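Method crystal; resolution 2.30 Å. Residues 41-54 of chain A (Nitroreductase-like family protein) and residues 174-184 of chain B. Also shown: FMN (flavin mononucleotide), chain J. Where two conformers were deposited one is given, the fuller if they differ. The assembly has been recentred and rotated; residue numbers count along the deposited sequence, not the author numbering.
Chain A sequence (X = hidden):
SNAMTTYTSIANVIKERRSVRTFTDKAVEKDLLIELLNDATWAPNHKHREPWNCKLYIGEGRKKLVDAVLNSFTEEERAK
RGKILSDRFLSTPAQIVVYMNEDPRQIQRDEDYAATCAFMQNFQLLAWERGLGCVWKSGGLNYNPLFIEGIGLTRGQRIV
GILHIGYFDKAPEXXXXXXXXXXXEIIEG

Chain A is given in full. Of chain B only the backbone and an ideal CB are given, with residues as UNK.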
# COMPACT_ATOMS: atom_id res chain seq x y z
N THR A 41 -11.59 -2.52 1.44
CA THR A 41 -11.38 -3.89 0.94
C THR A 41 -11.23 -3.95 -0.58
O THR A 41 -10.80 -4.95 -1.11
CB THR A 41 -12.44 -4.94 1.44
OG1 THR A 41 -13.73 -4.55 0.99
CG2 THR A 41 -12.44 -5.07 2.97
N TRP A 42 -11.54 -2.86 -1.26
CA TRP A 42 -11.37 -2.82 -2.71
C TRP A 42 -9.91 -2.55 -3.07
O TRP A 42 -9.61 -1.95 -4.06
CB TRP A 42 -12.34 -1.80 -3.33
CG TRP A 42 -13.71 -2.31 -3.27
CD1 TRP A 42 -14.61 -2.09 -2.28
CD2 TRP A 42 -14.33 -3.23 -4.20
NE1 TRP A 42 -15.78 -2.80 -2.55
CE2 TRP A 42 -15.62 -3.50 -3.71
CE3 TRP A 42 -13.92 -3.83 -5.39
CZ2 TRP A 42 -16.52 -4.35 -4.38
CZ3 TRP A 42 -14.80 -4.66 -6.06
CH2 TRP A 42 -16.09 -4.93 -5.54
N ALA A 43 -9.00 -3.03 -2.25
CA ALA A 43 -7.58 -2.93 -2.52
C ALA A 43 -7.22 -4.02 -3.54
O ALA A 43 -7.87 -5.07 -3.56
CB ALA A 43 -6.80 -3.11 -1.21
N PRO A 44 -6.20 -3.78 -4.38
CA PRO A 44 -5.74 -4.87 -5.24
C PRO A 44 -5.23 -6.01 -4.35
O PRO A 44 -4.65 -5.77 -3.28
CB PRO A 44 -4.54 -4.26 -5.96
CG PRO A 44 -4.05 -3.20 -5.03
CD PRO A 44 -5.35 -2.59 -4.55
N ASN A 45 -5.46 -7.24 -4.78
CA ASN A 45 -4.98 -8.37 -4.03
C ASN A 45 -4.89 -9.56 -4.93
O ASN A 45 -5.88 -9.96 -5.55
CB ASN A 45 -5.83 -8.67 -2.79
CG ASN A 45 -7.26 -9.00 -3.11
OD1 ASN A 45 -7.70 -10.11 -2.82
ND2 ASN A 45 -8.02 -8.03 -3.64
N HIS A 46 -3.70 -10.12 -5.01
CA HIS A 46 -3.43 -11.13 -6.01
C HIS A 46 -4.28 -12.36 -5.74
O HIS A 46 -4.43 -12.79 -4.60
CB HIS A 46 -1.93 -11.44 -6.14
CG HIS A 46 -1.56 -12.08 -7.44
ND1 HIS A 46 -1.00 -13.33 -7.54
CD2 HIS A 46 -1.73 -11.65 -8.72
CE1 HIS A 46 -0.81 -13.64 -8.81
NE2 HIS A 46 -1.23 -12.64 -9.54
N LYS A 47 -4.87 -12.88 -6.81
CA LYS A 47 -5.70 -14.08 -6.79
C LYS A 47 -6.92 -13.99 -5.87
O LYS A 47 -7.54 -15.00 -5.54
CB LYS A 47 -4.84 -15.32 -6.47
CG LYS A 47 -3.77 -15.61 -7.51
CD LYS A 47 -4.37 -16.08 -8.84
CE LYS A 47 -3.31 -16.70 -9.73
NZ LYS A 47 -3.91 -17.61 -10.74
N HIS A 48 -7.26 -12.77 -5.46
CA HIS A 48 -8.43 -12.51 -4.60
C HIS A 48 -8.31 -13.30 -3.28
O HIS A 48 -9.29 -13.89 -2.78
CB HIS A 48 -9.74 -12.82 -5.37
CG HIS A 48 -10.97 -12.26 -4.74
ND1 HIS A 48 -11.28 -10.91 -4.75
CD2 HIS A 48 -11.99 -12.87 -4.07
CE1 HIS A 48 -12.43 -10.72 -4.12
NE2 HIS A 48 -12.87 -11.89 -3.69
N ARG A 49 -7.10 -13.30 -2.72
CA ARG A 49 -6.83 -13.98 -1.44
C ARG A 49 -7.32 -13.16 -0.26
O ARG A 49 -7.46 -13.70 0.84
CB ARG A 49 -5.35 -14.33 -1.26
CG ARG A 49 -4.87 -15.44 -2.14
CD ARG A 49 -3.51 -15.97 -1.69
NE ARG A 49 -2.44 -15.01 -1.92
CZ ARG A 49 -1.70 -14.94 -3.03
NH1 ARG A 49 -0.72 -14.03 -3.12
NH2 ARG A 49 -1.93 -15.78 -4.02
N GLU A 50 -7.57 -11.87 -0.49
CA GLU A 50 -8.05 -10.93 0.53
C GLU A 50 -7.35 -11.16 1.89
O GLU A 50 -8.00 -11.50 2.87
CB GLU A 50 -9.59 -11.01 0.68
CG GLU A 50 -10.36 -10.55 -0.54
CD GLU A 50 -11.88 -10.66 -0.34
OE1 GLU A 50 -12.43 -11.78 -0.32
OE2 GLU A 50 -12.51 -9.60 -0.18
N PRO A 51 -6.01 -10.99 1.94
CA PRO A 51 -5.24 -11.47 3.08
C PRO A 51 -5.49 -10.74 4.40
O PRO A 51 -5.05 -11.21 5.46
CB PRO A 51 -3.79 -11.22 2.61
CG PRO A 51 -3.89 -10.06 1.70
CD PRO A 51 -5.14 -10.34 0.93
N TRP A 52 -6.17 -9.61 4.35
CA TRP A 52 -6.24 -8.72 5.51
C TRP A 52 -7.25 -9.24 6.56
O TRP A 52 -8.27 -9.82 6.21
CB TRP A 52 -6.61 -7.30 5.06
CG TRP A 52 -7.70 -7.30 4.03
CD1 TRP A 52 -9.05 -7.55 4.25
CD2 TRP A 52 -7.56 -7.09 2.61
NE1 TRP A 52 -9.73 -7.48 3.07
CE2 TRP A 52 -8.86 -7.22 2.04
CE3 TRP A 52 -6.47 -6.81 1.77
CZ2 TRP A 52 -9.10 -7.07 0.67
CZ3 TRP A 52 -6.71 -6.66 0.38
CH2 TRP A 52 -8.03 -6.80 -0.14
N ASN A 53 -6.93 -9.01 7.84
CA ASN A 53 -7.82 -9.31 8.97
C ASN A 53 -7.60 -8.21 9.97
O ASN A 53 -6.57 -7.56 9.92
CB ASN A 53 -7.42 -10.62 9.66
CG ASN A 53 -7.55 -11.82 8.78
OD1 ASN A 53 -8.53 -12.54 8.86
ND2 ASN A 53 -6.55 -12.06 7.95
N CYS A 54 -8.56 -8.01 10.87
CA CYS A 54 -8.51 -6.89 11.82
C CYS A 54 -8.95 -7.25 13.23
O CYS A 54 -9.80 -8.12 13.41
CB CYS A 54 -9.38 -5.73 11.32
SG CYS A 54 -8.86 -5.08 9.70
N UNK B 174 -15.44 -6.29 -11.72
CA UNK B 174 -15.06 -6.29 -10.31
C UNK B 174 -15.52 -7.55 -9.58
O UNK B 174 -16.64 -8.04 -9.79
CB UNK B 174 -15.64 -5.05 -9.62
N UNK B 175 -14.63 -8.08 -8.74
CA UNK B 175 -14.92 -9.24 -7.90
C UNK B 175 -15.52 -8.80 -6.55
O UNK B 175 -14.99 -7.91 -5.89
CB UNK B 175 -13.65 -10.06 -7.68
N UNK B 176 -16.63 -9.42 -6.16
CA UNK B 176 -17.24 -9.14 -4.86
C UNK B 176 -16.25 -9.35 -3.70
O UNK B 176 -15.53 -10.33 -3.66
CB UNK B 176 -18.47 -10.03 -4.66
N UNK B 177 -16.21 -8.39 -2.80
CA UNK B 177 -15.36 -8.43 -1.63
C UNK B 177 -16.07 -9.15 -0.48
O UNK B 177 -17.29 -9.16 -0.41
CB UNK B 177 -14.96 -7.01 -1.22
N UNK B 178 -15.29 -9.78 0.40
CA UNK B 178 -15.80 -10.40 1.64
C UNK B 178 -16.09 -9.30 2.68
O UNK B 178 -15.21 -8.47 2.96
CB UNK B 178 -14.80 -11.41 2.20
N UNK B 179 -17.32 -9.27 3.25
CA UNK B 179 -17.59 -8.23 4.25
C UNK B 179 -16.49 -8.24 5.31
O UNK B 179 -16.02 -9.31 5.69
CB UNK B 179 -18.96 -8.44 4.90
N UNK B 180 -16.03 -7.07 5.75
CA UNK B 180 -14.86 -7.02 6.66
C UNK B 180 -15.22 -7.60 8.02
O UNK B 180 -14.38 -8.04 8.79
CB UNK B 180 -14.36 -5.58 6.82
N UNK B 181 -16.52 -7.57 8.28
CA UNK B 181 -17.17 -8.17 9.42
C UNK B 181 -16.87 -9.67 9.55
O UNK B 181 -16.74 -10.21 10.66
CB UNK B 181 -18.68 -7.94 9.32
N UNK B 182 -16.67 -10.32 8.41
CA UNK B 182 -16.27 -11.72 8.41
C UNK B 182 -14.82 -11.94 8.78
O UNK B 182 -14.44 -13.06 9.10
CB UNK B 182 -16.53 -12.33 7.03
N UNK B 183 -13.99 -10.89 8.75
CA UNK B 183 -12.56 -11.06 9.07
C UNK B 183 -12.03 -10.07 10.10
O UNK B 183 -10.88 -9.60 10.05
CB UNK B 183 -11.73 -10.93 7.79
N UNK B 184 -12.89 -9.79 11.05
CA UNK B 184 -12.54 -8.90 12.10
C UNK B 184 -13.17 -9.35 13.40
O UNK B 184 -14.12 -10.12 13.42
CB UNK B 184 -12.96 -7.47 11.75
N1 FMN J . -2.02 -9.20 -11.65
C2 FMN J . -1.45 -10.01 -12.64
O2 FMN J . -2.03 -10.20 -13.71
N3 FMN J . -0.23 -10.60 -12.43
C4 FMN J . 0.45 -10.40 -11.24
O4 FMN J . 1.57 -10.85 -11.09
C4A FMN J . -0.12 -9.60 -10.24
N5 FMN J . 0.56 -9.41 -9.05
C5A FMN J . 0.02 -8.62 -8.06
C6 FMN J . 0.75 -8.47 -6.90
C7 FMN J . 0.33 -7.69 -5.85
C7M FMN J . 1.48 -7.06 -5.14
C8 FMN J . -0.91 -7.05 -5.95
C8M FMN J . -1.30 -6.00 -4.96
C9 FMN J . -1.67 -7.20 -7.13
C9A FMN J . -1.21 -7.98 -8.22
N10 FMN J . -1.95 -8.19 -9.42
C10 FMN J . -1.36 -8.97 -10.44
C1' FMN J . -3.35 -8.68 -9.19
C2' FMN J . -4.44 -7.62 -9.11
O2' FMN J . -3.97 -6.45 -8.47
C3' FMN J . -5.60 -8.26 -8.34
O3' FMN J . -6.05 -9.45 -8.96
C4' FMN J . -6.79 -7.34 -8.22
O4' FMN J . -7.22 -7.28 -6.89
C5' FMN J . -7.93 -7.90 -9.06
O5' FMN J . -9.07 -7.15 -8.76
P FMN J . -9.08 -5.54 -9.00
O1P FMN J . -7.71 -4.94 -8.73
O2P FMN J . -10.07 -4.97 -7.98
O3P FMN J . -9.49 -5.29 -10.46

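Position 174 directs its ideal CB toward chain A, 3.7 Å from A:Trp42 CZ3, at phi/psi -63/138, which any residue can adopt. A small side chain would suit the space beside the indole; the deposited residue is B:Gly174.

At position 175 the ideal CB lies 3.8 Å from A:His48 CE1, with the FMN ribityl and phosphate region beyond it. A long polar or basic chain could run that way. It is B:Lys175, whose NZ reaches 3.6 Å from A:His48 CB and makes a weak hydrogen bond to a water, 3.0 Å from its oxygen, that also bonds A:His48 ND1 and the flavin O4' and O5'.

Position 176 points away from chain A, so almost anything small or polar would do; it is B:Ala176. Its backbone O accepts from a water that also bonds A:His48 NE2.

Position 177 points toward chain A, its ideal CB 3.5 Å from A:Thr41 OG1 and 3.7 Å from A:Glu50 OE2. Ahead lies a slot between the rings of A:Trp42 and A:His48, with the carbonyls of A:Thr41 and A:Ala43 and the FMN phosphate at its inner end. A long donor, lysine or arginine, is suggested, and a flat one would fill the slot better. B:Arg177 is found. Its NE donates to A:Thr41 O (2.8 Å), and its NH1 to both A:Ala43 O (2.9 Å) and FMN O2P (3.2 Å). The two rings cover opposite faces of the guanidinium, and CG sits over the six-membered ring of A:Trp42.

Position 178 points sideways, but its ideal CB is 3.5 Å from A:Glu50 OE1, favouring a short donor such as serine or threonine. B:Thr178 OG1 donates to A:Glu50 OE1 (2.7 Å) while its backbone N donates to A:Glu50 OE2 (2.8 Å), so the carboxylate is held at both oxygens.

Position 179 points away; its phi of -51 permits proline, and B:Pro179 is present.

Position 180 faces A:Thr41 CG2, 4.3 Å from the ideal CB, with A:Trp52 and A:Cys54 beyond: leucine, isoleucine or methionine would fit. B:Ile180 places CD1 3.8 Å from A:Trp52 CD1.

Positions 181 and 182 are out of reach and leave the choice open; they are B:Thr181 and B:Glu182.

Position 183 points toward chain A, its CA-to-CB bond aimed at the carbonyl of A:Glu50, with A:Asn53 OD1 3.7 Å from the ideal CB; the carbonyl invites a long donor. B:Lys183 NZ donates to A:Glu50 O (2.8 Å).

Position 184 pairs with A:Cys54 in a parallel bridge, both side chains on the same sheet face; an apolar residue suits. Selenomethionine B:Met184 brings CE 3.7 Å from A:Cys54 CB.

Chain B (174-184) GKARTPITEKM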
# COMPACT_ATOMS: atom_id res chain seq x y z
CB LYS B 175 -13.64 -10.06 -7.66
CG LYS B 175 -13.08 -10.77 -8.90
CD LYS B 175 -11.75 -11.50 -8.61
CE LYS B 175 -10.52 -10.68 -9.03
NZ LYS B 175 -9.20 -11.27 -8.62
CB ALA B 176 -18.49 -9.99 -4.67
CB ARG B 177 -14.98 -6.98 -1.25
CG ARG B 177 -14.00 -6.31 -2.25
CD ARG B 177 -12.83 -7.21 -2.54
NE ARG B 177 -11.65 -6.59 -3.16
CZ ARG B 177 -11.46 -6.47 -4.47
NH1 ARG B 177 -10.33 -5.93 -4.93
NH2 ARG B 177 -12.41 -6.92 -5.31
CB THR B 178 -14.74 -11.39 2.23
OG1 THR B 178 -14.47 -12.43 1.29
CG2 THR B 178 -15.21 -12.02 3.54
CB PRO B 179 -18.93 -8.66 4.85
CG PRO B 179 -19.59 -9.43 3.77
CD PRO B 179 -18.49 -10.14 3.04
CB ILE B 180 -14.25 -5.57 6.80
CG1 ILE B 180 -12.85 -5.63 7.45
CG2 ILE B 180 -15.19 -4.66 7.59
CD1 ILE B 180 -11.71 -6.13 6.52
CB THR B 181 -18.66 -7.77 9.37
OG1 THR B 181 -18.88 -6.80 10.41
CG2 THR B 181 -19.63 -8.95 9.46
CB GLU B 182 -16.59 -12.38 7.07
CG GLU B 182 -18.08 -12.64 6.89
CD GLU B 182 -18.41 -13.25 5.55
OE1 GLU B 182 -17.52 -13.87 4.91
OE2 GLU B 182 -19.57 -13.10 5.13
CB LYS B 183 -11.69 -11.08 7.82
CG LYS B 183 -12.18 -10.19 6.79
CD LYS B 183 -12.20 -10.94 5.50
CE LYS B 183 -11.13 -10.43 4.59
NZ LYS B 183 -10.62 -11.61 3.90
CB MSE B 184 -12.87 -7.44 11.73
CG MSE B 184 -14.31 -6.99 11.91
SE MSE B 184 -14.42 -5.02 11.94
CE MSE B 184 -12.67 -4.59 12.66
O HOH W 1 -15.25 -12.42 -2.08
O HOH W 2 -9.61 -9.01 -6.62
O HOH W 3 -12.53 -8.48 2.07
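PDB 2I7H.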